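YHR177W (Saccharomyces cerevisiae, PDB 4M8B) carries a WOPR domain, crystallised here in complex with DNA, and probably acts as a DNA-binding regulator of transcription. Local coordinates at residues Asp15-Ala20 and Lys173-Leu178; Asn28-Cys33 and His166-Ser171; Phe55-Ser60 and Thr139-Ala144; Val82-Asn87 and Gly117-Thr122. One frame throughout, in Å; residues are numbered along the deposited sequence.

How the contacts relate
The four contacts nest along the chain like brackets: contact 1 closes the outermost loop, contact 2 lies within it, contact 3 within that and contact 4 innermost. Contacts 3 and 4 belong to one antiparallel sheet, where strands 113-128 and 137-147 are neighbours; the centres of the two contacts are about 19 Å apart, yet Ile143 packs on Thr122. Contacts 1 and 2, about 12 Å apart between centres, lie on the side of helices 16-28 and 172-179 and share Pro170 packed on Ala20. Leu19 on Leu142 ties helix 16-28 to the sheet. Segments distant in sequence thus build a single compact domain, whose bound DNA approaches contacts 3 and 4 to about 4 Å, nearest atoms, but stays farther from contacts 1 and 2.

Contact 1: residues Asp15-Ala20 and Lys173-Leu178; sequences DEQDLA and KLLDAL
Ala20 meets three leucines of the facing helix, and this apolar patch is the heart of a helix-helix packing that joins helix 16-28 to the late helix 172-179 of the WOPR domain. Its CB lies 3.7 Å from Leu178 CD1 and, less tightly, 4.3 Å from Leu175 CD2. Leu174 comes to the same residue from another direction: its CG is anti to the backbone N (chi1 -176°), and from there Leu174 CD2 reaches to 3.4 Å from Ala20 O, a methyl group packed against a backbone carbonyl. Methyl groups of Leu174, Leu175 and Leu178 thus gather about one small residue. The two short helical segments run at 132° to each other, their axes 10.4 Å apart at the closest.

The polar part of the contact is of another kind. Glu16, extended beyond CG, places OE1 3.4 Å from Leu178 O, where two acceptors face each other. Lys79 reconciles them, making a salt bridge to Glu16 OE2 and a hydrogen bond to Leu178 O; its positive charge probably offsets the repulsion near the C-terminal end of helix 172-179.

Capping forms a third group. Asp15 is the N-cap of helix 16-28, and its OD1 accepts a weak bond from Asp18 N at 3.5 Å. Both aspartates also form salt bridges with Arg158, which ties the start of the helix to a later part of the chain.

Strand 113-128 packs against both helices: Leu19 and Leu178 both touch Phe123, while Leu174 reaches Leu125 and also touches Phe23 and Phe27, farther along helix 16-28.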
loop_
_atom_site.group_PDB
_atom_site.type_symbol
_atom_site.label_atom_id
_atom_site.label_comp_id
_atom_site.label_asym_id
_atom_site.label_seq_id
_atom_site.Cartn_x
_atom_site.Cartn_y
_atom_site.Cartn_z
ATOM N N ASP C 15 5.154 0.038 9.932
ATOM C CA ASP C 15 4.763 1.137 10.811
ATOM C C ASP C 15 5.014 2.510 10.186
ATOM O O ASP C 15 5.385 2.611 9.017
ATOM C CB ASP C 15 5.484 1.033 12.159
ATOM C CG ASP C 15 6.977 1.283 12.045
ATOM O OD1 ASP C 15 7.556 0.977 10.982
ATOM O OD2 ASP C 15 7.575 1.785 13.019
ATOM N N GLU C 16 4.812 3.562 10.974
ATOM C CA GLU C 16 4.919 4.930 10.473
ATOM C C GLU C 16 6.348 5.315 10.091
ATOM O O GLU C 16 6.557 6.212 9.274
ATOM C CB GLU C 16 4.347 5.928 11.487
ATOM C CG GLU C 16 2.883 5.688 11.837
ATOM C CD GLU C 16 2.306 6.763 12.743
ATOM O OE1 GLU C 16 2.812 7.906 12.723
ATOM O OE2 GLU C 16 1.341 6.461 13.478
ATOM N N GLN C 17 7.328 4.640 10.681
ATOM C CA GLN C 17 8.719 4.915 10.350
ATOM C C GLN C 17 9.022 4.457 8.927
ATOM O O GLN C 17 9.750 5.122 8.191
ATOM C CB GLN C 17 9.667 4.252 11.352
ATOM C CG GLN C 17 11.132 4.605 11.139
ATOM C CD GLN C 17 11.381 6.106 11.118
ATOM O OE1 GLN C 17 10.579 6.889 11.630
ATOM N NE2 GLN C 17 12.498 6.514 10.519
ATOM N N ASP C 18 8.450 3.320 8.546
ATOM C CA ASP C 18 8.565 2.829 7.179
ATOM C C ASP C 18 7.894 3.791 6.194
ATOM O O ASP C 18 8.461 4.114 5.151
ATOM C CB ASP C 18 7.968 1.424 7.058
ATOM C CG ASP C 18 8.836 0.360 7.713
ATOM O OD1 ASP C 18 10.075 0.517 7.705
ATOM O OD2 ASP C 18 8.284 -0.637 8.227
ATOM N N LEU C 19 6.695 4.252 6.538
ATOM C CA LEU C 19 5.967 5.215 5.713
ATOM C C LEU C 19 6.746 6.506 5.522
ATOM O O LEU C 19 6.822 7.039 4.416
ATOM C CB LEU C 19 4.619 5.555 6.347
ATOM C CG LEU C 19 3.442 4.609 6.135
ATOM C CD1 LEU C 19 2.260 5.055 6.983
ATOM C CD2 LEU C 19 3.064 4.583 4.667
ATOM N N ALA C 20 7.317 7.006 6.614
ATOM C CA ALA C 20 7.975 8.306 6.613
ATOM C C ALA C 20 9.161 8.327 5.662
ATOM O O ALA C 20 9.385 9.308 4.952
ATOM C CB ALA C 20 8.411 8.676 8.014
ATOM N N LYS C 173 8.053 17.743 10.409
ATOM C CA LYS C 173 6.735 18.123 9.911
ATOM C C LYS C 173 6.005 16.908 9.349
ATOM O O LYS C 173 4.783 16.801 9.454
ATOM C CB LYS C 173 6.842 19.225 8.850
ATOM C CG LYS C 173 5.490 19.753 8.381
ATOM C CD LYS C 173 5.615 20.967 7.460
ATOM C CE LYS C 173 6.086 20.585 6.065
ATOM N NZ LYS C 173 5.586 21.536 5.027
ATOM N N LEU C 174 6.767 15.990 8.761
ATOM C CA LEU C 174 6.211 14.756 8.222
ATOM C C LEU C 174 5.802 13.817 9.353
ATOM O O LEU C 174 4.720 13.232 9.326
ATOM C CB LEU C 174 7.226 14.070 7.303
ATOM C CG LEU C 174 6.761 12.812 6.569
ATOM C CD1 LEU C 174 5.522 13.112 5.748
ATOM C CD2 LEU C 174 7.869 12.257 5.682
ATOM N N LEU C 175 6.675 13.687 10.347
ATOM C CA LEU C 175 6.392 12.855 11.510
ATOM C C LEU C 175 5.145 13.330 12.260
ATOM O O LEU C 175 4.329 12.519 12.702
ATOM C CB LEU C 175 7.605 12.804 12.445
ATOM C CG LEU C 175 8.744 11.882 12.000
ATOM C CD1 LEU C 175 9.939 11.969 12.939
ATOM C CD2 LEU C 175 8.247 10.451 11.906
ATOM N N ASP C 176 4.996 14.645 12.390
ATOM C CA ASP C 176 3.833 15.217 13.063
ATOM C C ASP C 176 2.562 14.946 12.265
ATOM O O ASP C 176 1.550 14.517 12.819
ATOM C CB ASP C 176 4.015 16.722 13.281
ATOM C CG ASP C 176 5.094 17.039 14.302
ATOM O OD1 ASP C 176 5.326 16.207 15.204
ATOM O OD2 ASP C 176 5.707 18.125 14.202
ATOM N N ALA C 177 2.629 15.196 10.961
ATOM C CA ALA C 177 1.505 14.947 10.065
ATOM C C ALA C 177 1.060 13.485 10.107
ATOM O O ALA C 177 -0.134 13.185 10.054
ATOM C CB ALA C 177 1.865 15.352 8.646
ATOM N N LEU C 178 2.028 12.580 10.208
ATOM C CA LEU C 178 1.745 11.148 10.215
ATOM C C LEU C 178 1.043 10.683 11.487
ATOM O O LEU C 178 0.218 9.772 11.449
ATOM C CB LEU C 178 3.031 10.347 9.997
ATOM C CG LEU C 178 3.565 10.352 8.566
ATOM C CD1 LEU C 178 4.911 9.651 8.484
ATOM C CD2 LEU C 178 2.559 9.690 7.641
#

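Contact 2: residues Asn28-Cys33 and His166-Ser171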
loop_
_atom_site.group_PDB
_atom_site.type_symbol
_atom_site.label_atom_id
_atom_site.label_comp_id
_atom_site.label_asym_id
_atom_site.label_seq_id
_atom_site.Cartn_x
_atom_site.Cartn_y
_atom_site.Cartn_z
ATOM N N ASN C 28 11.935 14.229 -1.775
ATOM C CA ASN C 28 13.279 14.566 -2.234
ATOM C C ASN C 28 13.454 14.349 -3.740
ATOM O O ASN C 28 14.252 15.029 -4.383
ATOM C CB ASN C 28 14.334 13.769 -1.453
ATOM C CG ASN C 28 14.409 14.170 0.015
ATOM O OD1 ASN C 28 13.653 15.022 0.483
ATOM N ND2 ASN C 28 15.323 13.544 0.751
ATOM N N GLY C 29 12.709 13.396 -4.294
ATOM C CA GLY C 29 12.751 13.130 -5.721
ATOM C C GLY C 29 13.503 11.868 -6.101
ATOM O O GLY C 29 13.598 11.531 -7.282
ATOM N N ASN C 30 14.044 11.172 -5.107
ATOM C CA ASN C 30 14.765 9.927 -5.350
ATOM C C ASN C 30 13.812 8.809 -5.739
ATOM O O ASN C 30 14.106 8.000 -6.617
ATOM C CB ASN C 30 15.550 9.513 -4.107
ATOM C CG ASN C 30 16.561 10.555 -3.683
ATOM O OD1 ASN C 30 16.198 11.652 -3.248
ATOM N ND2 ASN C 30 17.841 10.214 -3.793
ATOM N N LEU C 31 12.669 8.772 -5.065
ATOM C CA LEU C 31 11.642 7.777 -5.328
ATOM C C LEU C 31 10.563 8.400 -6.205
ATOM O O LEU C 31 9.958 9.411 -5.839
ATOM C CB LEU C 31 11.041 7.284 -4.013
ATOM C CG LEU C 31 12.069 6.789 -2.997
ATOM C CD1 LEU C 31 11.392 6.288 -1.730
ATOM C CD2 LEU C 31 12.927 5.703 -3.622
ATOM N N ARG C 32 10.323 7.802 -7.366
ATOM C CA ARG C 32 9.421 8.404 -8.339
ATOM C C ARG C 32 7.966 7.992 -8.145
ATOM O O ARG C 32 7.653 6.805 -8.032
ATOM C CB ARG C 32 9.901 8.110 -9.764
ATOM C CG ARG C 32 11.224 8.796 -10.094
ATOM C CD ARG C 32 11.622 8.611 -11.546
ATOM N NE ARG C 32 11.848 7.208 -11.875
ATOM C CZ ARG C 32 12.984 6.559 -11.644
ATOM N NH1 ARG C 32 14.006 7.185 -11.074
ATOM N NH2 ARG C 32 13.096 5.281 -11.981
ATOM N N CYS C 33 7.077 8.978 -8.089
ATOM C CA CYS C 33 5.655 8.708 -7.917
ATOM C C CYS C 33 5.017 8.254 -9.228
ATOM O O CYS C 33 5.618 8.375 -10.295
ATOM C CB CYS C 33 4.937 9.945 -7.369
ATOM S SG CYS C 33 5.222 11.464 -8.308
ATOM N N HIS C 166 18.103 5.200 4.317
ATOM C CA HIS C 166 18.688 5.944 5.435
ATOM C C HIS C 166 18.755 7.447 5.181
ATOM O O HIS C 166 18.487 8.246 6.078
ATOM C CB HIS C 166 20.076 5.400 5.785
ATOM C CG HIS C 166 20.047 4.123 6.568
ATOM N ND1 HIS C 166 21.159 3.331 6.743
ATOM C CD2 HIS C 166 19.036 3.508 7.229
ATOM C CE1 HIS C 166 20.838 2.278 7.475
ATOM N NE2 HIS C 166 19.556 2.361 7.783
ATOM N N LYS C 167 19.104 7.822 3.954
ATOM C CA LYS C 167 19.192 9.228 3.569
ATOM C C LYS C 167 17.818 9.881 3.445
ATOM O O LYS C 167 17.714 11.080 3.193
ATOM C CB LYS C 167 19.951 9.368 2.250
ATOM C CG LYS C 167 19.392 8.505 1.133
ATOM C CD LYS C 167 20.132 8.727 -0.173
ATOM C CE LYS C 167 19.692 7.718 -1.219
ATOM N NZ LYS C 167 19.968 6.322 -0.779
ATOM N N PHE C 168 16.765 9.089 3.624
ATOM C CA PHE C 168 15.401 9.603 3.553
ATOM C C PHE C 168 14.840 9.849 4.946
ATOM O O PHE C 168 13.631 9.769 5.161
ATOM C CB PHE C 168 14.504 8.634 2.782
ATOM C CG PHE C 168 14.968 8.371 1.380
ATOM C CD1 PHE C 168 15.428 9.408 0.585
ATOM C CD2 PHE C 168 14.961 7.089 0.860
ATOM C CE1 PHE C 168 15.865 9.171 -0.709
ATOM C CE2 PHE C 168 15.396 6.845 -0.432
ATOM C CZ PHE C 168 15.849 7.889 -1.217
ATOM N N ARG C 169 15.736 10.140 5.886
ATOM C CA ARG C 169 15.356 10.475 7.254
ATOM C C ARG C 169 14.279 11.556 7.235
ATOM O O ARG C 169 14.459 12.603 6.613
ATOM C CB ARG C 169 16.581 10.961 8.032
ATOM C CG ARG C 169 16.346 11.189 9.516
ATOM C CD ARG C 169 17.352 12.187 10.068
ATOM N NE ARG C 169 17.292 13.449 9.337
ATOM C CZ ARG C 169 16.471 14.448 9.640
ATOM N NH1 ARG C 169 15.643 14.338 10.669
ATOM N NH2 ARG C 169 16.479 15.557 8.913
ATOM N N PRO C 170 13.151 11.292 7.912
ATOM C CA PRO C 170 11.924 12.101 7.851
ATOM C C PRO C 170 12.032 13.455 8.552
ATOM O O PRO C 170 12.532 13.520 9.673
ATOM C CB PRO C 170 10.892 11.234 8.591
ATOM C CG PRO C 170 11.515 9.871 8.717
ATOM C CD PRO C 170 12.986 10.113 8.777
ATOM N N SER C 171 11.551 14.515 7.906
ATOM C CA SER C 171 11.443 15.819 8.553
ATOM C C SER C 171 10.402 15.732 9.661
ATOM O O SER C 171 9.486 14.911 9.590
ATOM C CB SER C 171 11.036 16.894 7.545
ATOM O OG SER C 171 9.690 16.727 7.137
#
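Phe168 presents its ring to three side chains of 28-33, which meet it at its edge or obliquely. The ring starts from a CG anti to the carbonyl carbon (chi1 -59°), beside the backbone N. Asn30 comes closest: its CB lies 3.3 Å from Phe168 CZ, approaching obliquely, while its CG stands beside Phe168 CE1 in the plane of the ring, at the edge. The Asn30 amide is turned 69° from that plane, so two flat groups meet steeply without stacking. Asn28 comes to another part of the rim, with ND2 4.1 Å from Phe168 CD1 and its amide likewise steep to the ring. Leu31 completes the set, its CD2 touching Phe168 CE2 obliquely at 4.2 Å.

One ring face is occupied from within its own segment, by Lys167 CG, which sits 4.0 Å above the plane and toward the rim. The same lysine carries its CE to 4.0 Å from Asn30 ND2, but its ammonium group turns to Phe164, bonding to the carbonyl O and making a cation-pi contact with the ring.

Van der Waals packing thus joins two irregular loops of the WOPR domain around one aromatic side chain. Gly29, whose phi is positive, lets the first of them leave helix 16-28. Gln24 of that helix bridges both sides, bonding Asn28 OD1 with its NE2 and Ser171 N with its OE1; Ser171 is in turn the N-cap of helix 172-179, while Pro170 rests on Gln17, Ala20 and Leu21 of helix 16-28.

Contact 3: residues Phe55-Ser60 and Thr139-Ala144; sequences FNEEKS and TFHLIA. With EDO (1,2-ethanediol), chain D.
Phe55 and His141 form an antiparallel hydrogen-bonded pair, with Phe55 N to His141 O at 3.1 Å and His141 N to Phe55 O at 2.9 Å, followed by the non-hydrogen-bonded pair Asn56 and Phe140. Here strand 51-56 of the WOPR domain's antiparallel sheet ends and runs straight into helix 57-60, with Asn56 as the N-cap through a weak bond from Glu58 N to its OD1. A further backbone bond, Glu57 N to Thr139 O at 2.8 Å, extends the pairing into the first turn of the helix.

His141 is the hub of the side chains. Its ring lies near parallel to that of Phe55, with planes 13° apart, but offset until little of one ring faces the other. What sits over the face of Phe55 is chiefly His141 CB, 3.4 Å from the ring centroid, a CH-pi contact. Phe55 also meets Trp65 and, at its edge, Ile143 CG1.

Glu58 doubles back on the strand. A bend at chi2 (75°) turns its CD back toward the strand, and OE2 of that carboxylate accepts from Thr139 N at 3.0 Å, on the syn side. On the sheet face bearing Asn56 and Phe140, the Asn56 amide approaches the Phe140 ring obliquely and gives its ND2 to Glu138.

Both imidazole nitrogens of His141 have partners in the ring plane: ND1 is hydrogen-bonded to O2 of an ethanediol, probably from the crystallisation liquor, and NE2 donates at 2.8 Å to the anti lone pair of Glu57 OE2.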
loop_
_atom_site.group_PDB
_atom_site.type_symbol
_atom_site.label_atom_id
_atom_site.label_comp_id
_atom_site.label_asym_id
_atom_site.label_seq_id
_atom_site.Cartn_x
_atom_site.Cartn_y
_atom_site.Cartn_z
ATOM N N PHE C 55 1.459 8.064 -5.182
ATOM C CA PHE C 55 1.047 9.059 -6.165
ATOM C C PHE C 55 0.397 10.275 -5.521
ATOM O O PHE C 55 -0.300 10.164 -4.514
ATOM C CB PHE C 55 0.129 8.453 -7.240
ATOM C CG PHE C 55 -1.125 7.815 -6.699
ATOM C CD1 PHE C 55 -1.131 6.483 -6.313
ATOM C CD2 PHE C 55 -2.304 8.538 -6.601
ATOM C CE1 PHE C 55 -2.284 5.886 -5.825
ATOM C CE2 PHE C 55 -3.463 7.946 -6.115
ATOM C CZ PHE C 55 -3.451 6.619 -5.727
ATOM N N ASN C 56 0.653 11.436 -6.110
ATOM C CA ASN C 56 -0.002 12.669 -5.708
ATOM C C ASN C 56 -1.383 12.720 -6.353
ATOM O O ASN C 56 -1.505 12.611 -7.573
ATOM C CB ASN C 56 0.833 13.869 -6.155
ATOM C CG ASN C 56 0.368 15.169 -5.540
ATOM O OD1 ASN C 56 -0.829 15.405 -5.378
ATOM N ND2 ASN C 56 1.320 16.026 -5.192
ATOM N N GLU C 57 -2.420 12.873 -5.536
ATOM C CA GLU C 57 -3.793 12.885 -6.036
ATOM C C GLU C 57 -4.037 14.024 -7.025
ATOM O O GLU C 57 -4.602 13.814 -8.098
ATOM C CB GLU C 57 -4.787 12.963 -4.872
ATOM C CG GLU C 57 -6.223 13.220 -5.290
ATOM C CD GLU C 57 -7.203 13.055 -4.140
ATOM O OE1 GLU C 57 -8.238 13.755 -4.133
ATOM O OE2 GLU C 57 -6.941 12.219 -3.249
ATOM N N GLU C 58 -3.595 15.224 -6.664
ATOM C CA GLU C 58 -3.798 16.404 -7.498
ATOM C C GLU C 58 -3.005 16.357 -8.805
ATOM O O GLU C 58 -3.548 16.624 -9.875
ATOM C CB GLU C 58 -3.455 17.682 -6.722
ATOM C CG GLU C 58 -4.441 18.038 -5.608
ATOM C CD GLU C 58 -4.293 17.165 -4.370
ATOM O OE1 GLU C 58 -5.275 17.054 -3.601
ATOM O OE2 GLU C 58 -3.199 16.597 -4.160
ATOM N N LYS C 59 -1.723 16.015 -8.714
ATOM C CA LYS C 59 -0.836 16.043 -9.875
ATOM C C LYS C 59 -1.043 14.886 -10.851
ATOM O O LYS C 59 -0.578 14.945 -11.988
ATOM C CB LYS C 59 0.631 16.081 -9.433
ATOM C CG LYS C 59 1.041 17.346 -8.691
ATOM C CD LYS C 59 2.549 17.392 -8.479
ATOM C CE LYS C 59 2.983 18.695 -7.825
ATOM N NZ LYS C 59 4.465 18.792 -7.696
ATOM N N SER C 60 -1.729 13.836 -10.414
ATOM C CA SER C 60 -1.902 12.655 -11.257
ATOM C C SER C 60 -3.351 12.446 -11.672
ATOM O O SER C 60 -3.625 11.790 -12.674
ATOM C CB SER C 60 -1.381 11.401 -10.551
ATOM O OG SER C 60 -2.207 11.048 -9.454
ATOM N N THR C 139 -2.547 15.612 -1.396
ATOM C CA THR C 139 -2.848 14.287 -0.871
ATOM C C THR C 139 -1.973 13.212 -1.511
ATOM O O THR C 139 -1.967 13.047 -2.732
ATOM C CB THR C 139 -4.330 13.934 -1.079
ATOM O OG1 THR C 139 -5.149 14.930 -0.455
ATOM C CG2 THR C 139 -4.647 12.574 -0.478
ATOM N N PHE C 140 -1.232 12.485 -0.681
ATOM C CA PHE C 140 -0.366 11.419 -1.171
ATOM C C PHE C 140 -0.939 10.051 -0.833
ATOM O O PHE C 140 -1.260 9.766 0.320
ATOM C CB PHE C 140 1.046 11.569 -0.603
ATOM C CG PHE C 140 1.733 12.834 -1.031
ATOM C CD1 PHE C 140 1.631 13.987 -0.267
ATOM C CD2 PHE C 140 2.467 12.879 -2.204
ATOM C CE1 PHE C 140 2.256 15.160 -0.664
ATOM C CE2 PHE C 140 3.094 14.048 -2.607
ATOM C CZ PHE C 140 2.987 15.189 -1.834
ATOM N N HIS C 141 -1.073 9.214 -1.853
ATOM C CA HIS C 141 -1.609 7.875 -1.677
ATOM C C HIS C 141 -0.473 6.870 -1.673
ATOM O O HIS C 141 0.468 6.986 -2.456
ATOM C CB HIS C 141 -2.577 7.537 -2.807
ATOM C CG HIS C 141 -3.751 8.452 -2.891
ATOM N ND1 HIS C 141 -5.056 8.013 -2.747
ATOM C CD2 HIS C 141 -3.838 9.788 -3.111
ATOM C CE1 HIS C 141 -5.880 9.030 -2.870
ATOM N NE2 HIS C 141 -5.165 10.124 -3.094
ATOM N N LEU C 142 -0.559 5.881 -0.793
ATOM C CA LEU C 142 0.442 4.828 -0.759
ATOM C C LEU C 142 -0.213 3.455 -0.844
ATOM O O LEU C 142 -1.098 3.125 -0.054
ATOM C CB LEU C 142 1.319 4.949 0.493
ATOM C CG LEU C 142 2.523 4.005 0.549
ATOM C CD1 LEU C 142 3.661 4.611 1.354
ATOM C CD2 LEU C 142 2.111 2.666 1.138
ATOM N N ILE C 143 0.224 2.664 -1.819
ATOM C CA ILE C 143 -0.273 1.306 -1.995
ATOM C C ILE C 143 0.892 0.326 -1.890
ATOM O O ILE C 143 1.933 0.518 -2.521
ATOM C CB ILE C 143 -0.953 1.126 -3.364
ATOM C CG1 ILE C 143 -1.854 2.322 -3.678
ATOM C CG2 ILE C 143 -1.752 -0.164 -3.400
ATOM C CD1 ILE C 143 -3.088 2.404 -2.808
ATOM N N ALA C 144 0.721 -0.719 -1.087
ATOM C CA ALA C 144 1.765 -1.723 -0.925
ATOM C C ALA C 144 1.200 -3.127 -1.074
ATOM O O ALA C 144 0.217 -3.480 -0.427
ATOM C CB ALA C 144 2.457 -1.563 0.422
HETATM C C1 EDO D . -4.790 5.341 -0.247
HETATM O O1 EDO D . -4.272 6.662 -0.045
HETATM C C2 EDO D . -5.922 5.410 -1.262
HETATM O O2 EDO D . -5.375 5.468 -2.585
#

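Contact 4: residues Val82-Asn87 and Gly117-Thr122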
loop_
_atom_site.group_PDB
_atom_site.type_symbol
_atom_site.label_atom_id
_atom_site.label_comp_id
_atom_site.label_asym_id
_atom_site.label_seq_id
_atom_site.Cartn_x
_atom_site.Cartn_y
_atom_site.Cartn_z
ATOM N N VAL C 82 -6.541 -2.584 4.891
ATOM C CA VAL C 82 -6.047 -3.846 4.352
ATOM C C VAL C 82 -7.117 -4.560 3.530
ATOM O O VAL C 82 -8.295 -4.552 3.886
ATOM C CB VAL C 82 -5.545 -4.780 5.470
ATOM C CG1 VAL C 82 -5.128 -6.123 4.896
ATOM C CG2 VAL C 82 -4.386 -4.140 6.203
ATOM N N TYR C 83 -6.699 -5.178 2.431
ATOM C CA TYR C 83 -7.620 -5.902 1.565
ATOM C C TYR C 83 -7.038 -7.263 1.193
ATOM O O TYR C 83 -5.820 -7.428 1.129
ATOM C CB TYR C 83 -7.898 -5.099 0.296
ATOM C CG TYR C 83 -8.330 -3.667 0.526
ATOM C CD1 TYR C 83 -7.402 -2.680 0.820
ATOM C CD2 TYR C 83 -9.662 -3.298 0.420
ATOM C CE1 TYR C 83 -7.793 -1.367 1.015
ATOM C CE2 TYR C 83 -10.059 -1.987 0.614
ATOM C CZ TYR C 83 -9.121 -1.028 0.910
ATOM O OH TYR C 83 -9.512 0.277 1.105
ATOM N N ARG C 84 -7.909 -8.234 0.936
ATOM C CA ARG C 84 -7.469 -9.580 0.588
ATOM C C ARG C 84 -7.979 -9.997 -0.785
ATOM O O ARG C 84 -9.152 -9.810 -1.099
ATOM C CB ARG C 84 -7.929 -10.577 1.652
ATOM C CG ARG C 84 -7.464 -10.216 3.051
ATOM C CD ARG C 84 -7.013 -11.442 3.812
ATOM N NE ARG C 84 -8.141 -12.226 4.294
ATOM C CZ ARG C 84 -8.093 -13.532 4.535
ATOM N NH1 ARG C 84 -6.970 -14.205 4.326
ATOM N NH2 ARG C 84 -9.170 -14.161 4.976
ATOM N N GLU C 85 -7.094 -10.555 -1.606
ATOM C CA GLU C 85 -7.491 -11.028 -2.927
ATOM C C GLU C 85 -8.194 -12.376 -2.825
ATOM O O GLU C 85 -7.779 -13.246 -2.056
ATOM C CB GLU C 85 -6.284 -11.152 -3.859
ATOM C CG GLU C 85 -6.674 -11.441 -5.303
ATOM C CD GLU C 85 -5.586 -12.151 -6.085
ATOM O OE1 GLU C 85 -4.562 -12.526 -5.479
ATOM O OE2 GLU C 85 -5.760 -12.339 -7.308
ATOM N N TYR C 86 -9.259 -12.547 -3.605
ATOM C CA TYR C 86 -10.006 -13.800 -3.622
ATOM C C TYR C 86 -10.391 -14.225 -5.038
ATOM O O TYR C 86 -10.678 -13.387 -5.893
ATOM C CB TYR C 86 -11.258 -13.696 -2.743
ATOM C CG TYR C 86 -12.305 -12.732 -3.257
ATOM C CD1 TYR C 86 -13.244 -13.132 -4.196
ATOM C CD2 TYR C 86 -12.365 -11.428 -2.792
ATOM C CE1 TYR C 86 -14.204 -12.257 -4.666
ATOM C CE2 TYR C 86 -13.324 -10.546 -3.256
ATOM C CZ TYR C 86 -14.240 -10.966 -4.192
ATOM O OH TYR C 86 -15.197 -10.092 -4.657
ATOM N N ASN C 87 -10.392 -15.535 -5.274
ATOM C CA ASN C 87 -10.842 -16.100 -6.542
ATOM C C ASN C 87 -11.884 -17.190 -6.319
ATOM O O ASN C 87 -12.246 -17.489 -5.180
ATOM C CB ASN C 87 -9.662 -16.666 -7.336
ATOM C CG ASN C 87 -8.723 -15.590 -7.835
ATOM O OD1 ASN C 87 -9.116 -14.435 -7.997
ATOM N ND2 ASN C 87 -7.474 -15.964 -8.090
ATOM N N GLY C 117 -3.911 -15.236 -0.784
ATOM C CA GLY C 117 -2.760 -14.982 0.059
ATOM C C GLY C 117 -2.142 -13.632 -0.246
ATOM O O GLY C 117 -1.418 -13.068 0.575
ATOM N N LEU C 118 -2.427 -13.114 -1.437
ATOM C CA LEU C 118 -1.975 -11.780 -1.812
ATOM C C LEU C 118 -2.721 -10.741 -0.980
ATOM O O LEU C 118 -3.911 -10.892 -0.702
ATOM C CB LEU C 118 -2.209 -11.527 -3.300
ATOM C CG LEU C 118 -1.750 -10.160 -3.816
ATOM C CD1 LEU C 118 -0.233 -10.064 -3.798
ATOM C CD2 LEU C 118 -2.298 -9.879 -5.210
ATOM N N LEU C 119 -2.013 -9.691 -0.580
ATOM C CA LEU C 119 -2.588 -8.661 0.275
ATOM C C LEU C 119 -2.211 -7.260 -0.199
ATOM O O LEU C 119 -1.170 -7.063 -0.826
ATOM C CB LEU C 119 -2.127 -8.862 1.721
ATOM C CG LEU C 119 -2.625 -10.115 2.443
ATOM C CD1 LEU C 119 -1.734 -10.436 3.628
ATOM C CD2 LEU C 119 -4.056 -9.918 2.901
ATOM N N LYS C 120 -3.067 -6.290 0.104
ATOM C CA LYS C 120 -2.788 -4.891 -0.194
ATOM C C LYS C 120 -3.092 -4.026 1.022
ATOM O O LYS C 120 -4.128 -4.196 1.668
ATOM C CB LYS C 120 -3.607 -4.416 -1.402
ATOM C CG LYS C 120 -3.795 -2.905 -1.478
ATOM C CD LYS C 120 -4.411 -2.472 -2.806
ATOM C CE LYS C 120 -5.779 -3.095 -3.026
ATOM N NZ LYS C 120 -6.386 -2.654 -4.316
ATOM N N LYS C 121 -2.183 -3.112 1.340
ATOM C CA LYS C 121 -2.428 -2.142 2.402
ATOM C C LYS C 121 -2.247 -0.729 1.862
ATOM O O LYS C 121 -1.367 -0.479 1.039
ATOM C CB LYS C 121 -1.530 -2.404 3.615
ATOM C CG LYS C 121 -0.057 -2.140 3.390
ATOM C CD LYS C 121 0.782 -2.860 4.438
ATOM C CE LYS C 121 0.261 -2.598 5.834
ATOM N NZ LYS C 121 1.021 -3.372 6.858
ATOM N N THR C 122 -3.093 0.189 2.315
ATOM C CA THR C 122 -3.106 1.540 1.773
ATOM C C THR C 122 -2.995 2.572 2.881
ATOM O O THR C 122 -3.360 2.312 4.026
ATOM C CB THR C 122 -4.393 1.816 0.961
ATOM O OG1 THR C 122 -5.535 1.709 1.820
ATOM C CG2 THR C 122 -4.530 0.823 -0.184
HETATM O O HOH W 1 -7.745 1.741 0.298
#
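Tyr83 and Lys120 satisfy each other's backbone: Tyr83 N donates to Lys120 O at 2.9 Å, and Lys120 N returns a bond to Tyr83 O at 3.2 Å. Farther along, Glu85 N reaches Leu118 O only weakly, at 3.3 Å. Arg84 N, which points away from this pairing, is taken up by Ser72 OG.

The side chains divide their polar ends among outside partners. Lys120 NZ forms a salt bridge with Asp67 and a cation-pi contact with Trp71, its own approach to the Tyr83 ring being long and weak at best. Lys121 NZ goes to Ile13 O. These residues sit on neighbouring antiparallel strands of the WOPR domain's sheet, 80-88 and 113-128, and the DNA comes close here: Tyr83 packs on a sugar and Thr122 on a phosphate. A water stands between Tyr83 OH and Thr122 OG1, 2.7 Å from the latter; its link to Tyr83 OH is modelled too short to be certain.

Glu85, its CG anti to the backbone N (chi1 -171°), lies against Leu118, with OE1 3.4 Å from Leu118 CB and accepting from Thr116 OG1. On the face bearing Val82 and Lys121, Leu119 runs side by side with Arg84, its CD2 3.4 Å from Arg84 CG; the guanidinium meets the Tyr115 ring, and NH1 has a long, weak ion pair with Glu148.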